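Local coordinates for circadian clock oscillator protein KaiA (Nostoc sp., PDB 1R5Q) that probably drives the cyanobacterial circadian clock by promoting autophosphorylation of its partner KaiC, at residues I9-Q12 with Q13-S16. Residues are numbered along the deposited sequence; the frame is centred on the assembly and turned at random.
Sequences ILLQ and QLKS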
loop_
_atom_site.group_PDB
_atom_site.type_symbol
_atom_site.label_atom_id
_atom_site.label_comp_id
_atom_site.label_asym_id
_atom_site.label_seq_id
_atom_site.Cartn_x
_atom_site.Cartn_y
_atom_site.Cartn_z
ATOM N N ILE A 9 1.178 -14.743 -5.477
ATOM C CA ILE A 9 0.429 -14.223 -6.621
ATOM C C ILE A 9 -0.286 -12.923 -6.224
ATOM O O ILE A 9 -0.184 -11.909 -6.913
ATOM C CB ILE A 9 -0.614 -15.246 -7.153
ATOM C CG1 ILE A 9 0.113 -16.394 -7.865
ATOM C CG2 ILE A 9 -1.583 -14.560 -8.134
ATOM C CD1 ILE A 9 -0.815 -17.361 -8.578
ATOM N N LEU A 10 -0.988 -12.952 -5.096
ATOM C CA LEU A 10 -1.705 -11.770 -4.634
ATOM C C LEU A 10 -0.778 -10.712 -4.048
ATOM O O LEU A 10 -0.943 -9.520 -4.320
ATOM C CB LEU A 10 -2.763 -12.151 -3.597
ATOM C CG LEU A 10 -3.431 -10.957 -2.914
ATOM C CD1 LEU A 10 -4.135 -10.070 -3.947
ATOM C CD2 LEU A 10 -4.415 -11.485 -1.869
ATOM N N LEU A 11 0.192 -11.140 -3.244
ATOM C CA LEU A 11 1.112 -10.189 -2.627
ATOM C C LEU A 11 1.891 -9.366 -3.656
ATOM O O LEU A 11 2.264 -8.218 -3.376
ATOM C CB LEU A 11 2.087 -10.901 -1.679
ATOM C CG LEU A 11 1.502 -11.543 -0.405
ATOM C CD1 LEU A 11 2.638 -12.067 0.497
ATOM C CD2 LEU A 11 0.671 -10.513 0.361
ATOM N N GLN A 12 2.147 -9.942 -4.835
ATOM C CA GLN A 12 2.869 -9.210 -5.882
ATOM C C GLN A 12 1.926 -8.229 -6.568
ATOM O O GLN A 12 2.327 -7.113 -6.938
ATOM C CB GLN A 12 3.487 -10.170 -6.917
ATOM C CG GLN A 12 4.814 -10.785 -6.464
ATOM C CD GLN A 12 5.829 -9.735 -5.994
ATOM O OE1 GLN A 12 6.289 -9.758 -4.841
ATOM N NE2 GLN A 12 6.177 -8.809 -6.882
ATOM N N GLN A 13 0.671 -8.633 -6.736
ATOM C CA GLN A 13 -0.321 -7.749 -7.338
ATOM C C GLN A 13 -0.530 -6.545 -6.395
ATOM O O GLN A 13 -0.609 -5.398 -6.838
ATOM C CB GLN A 13 -1.650 -8.488 -7.548
ATOM C CG GLN A 13 -1.600 -9.576 -8.639
ATOM C CD GLN A 13 -2.920 -10.333 -8.818
ATOM O OE1 GLN A 13 -3.065 -11.136 -9.745
ATOM N NE2 GLN A 13 -3.882 -10.085 -7.925
ATOM N N LEU A 14 -0.624 -6.817 -5.092
ATOM C CA LEU A 14 -0.815 -5.750 -4.114
ATOM C C LEU A 14 0.364 -4.788 -4.120
ATOM O O LEU A 14 0.179 -3.580 -4.030
ATOM C CB LEU A 14 -1.013 -6.341 -2.713
ATOM C CG LEU A 14 -2.355 -7.057 -2.575
ATOM C CD1 LEU A 14 -2.416 -7.793 -1.238
ATOM C CD2 LEU A 14 -3.476 -6.046 -2.705
ATOM N N LYS A 15 1.576 -5.323 -4.209
ATOM C CA LYS A 15 2.760 -4.477 -4.265
ATOM C C LYS A 15 2.665 -3.586 -5.523
ATOM O O LYS A 15 2.925 -2.377 -5.478
ATOM C CB LYS A 15 4.023 -5.346 -4.301
ATOM C CG LYS A 15 5.315 -4.577 -4.493
ATOM C CD LYS A 15 6.528 -5.385 -4.025
ATOM C CE LYS A 15 7.832 -4.644 -4.308
ATOM N NZ LYS A 15 9.016 -5.347 -3.716
ATOM N N SER A 16 2.275 -4.189 -6.639
ATOM C CA SER A 16 2.131 -3.441 -7.875
ATOM C C SER A 16 1.111 -2.319 -7.692
ATOM O O SER A 16 1.350 -1.188 -8.111
ATOM C CB SER A 16 1.693 -4.367 -9.024
ATOM O OG SER A 16 1.139 -3.608 -10.088
#
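Ile9 O takes a weak hydrogen bond from Gln13 N (3.4 Å) in helix 8-24. The Gln13 side chain runs back alongside Ile9, pointing the same way: its CG, anti to the carbonyl carbon (chi1 -69°), lies 3.2 Å from Ile9 O, and the extended chain beyond brings OE1 to 4.1 Å from Ile9 CG2. Leu10 O accepts Leu14 N at 2.8 Å. The two leucine side chains cross at a slant; Leu10 CG sits 3.7 Å from Leu14 CD1, and Leu10 CD1 also touches Leu14 CG. An alanine here, lacking CG and both methyls, is likely to open a gap beside Leu14 CG and CD1, with Leu11 CD2 left as the more distant neighbour on this helix. Leu10 and Leu14, four residues apart, and Leu11, three before Leu14, put apolar side chains together on helix 8-24, the first helix of the four-helix bundle that makes up the KaiA C-terminal domain; here Leu14 is buried against Phe39, Ala42 and Val43 of helix 33-45, while Leu10 reaches Ala46. Leu11 adds a looser contact, CD2 to Leu14 CD1 at 4.4 Å, and its side chain also meets Glu52 of helix 50-67. Its O accepts Lys15 N at 3.1 Å. Lys15 stretches out past Ile56 and Leu60, and its NZ forms salt bridges with both Glu59 and Glu63, tying this helix to helix 50-67. Gln12 O receives Ser16 N at 2.9 Å, and Ser16 CB rests against the same oxygen.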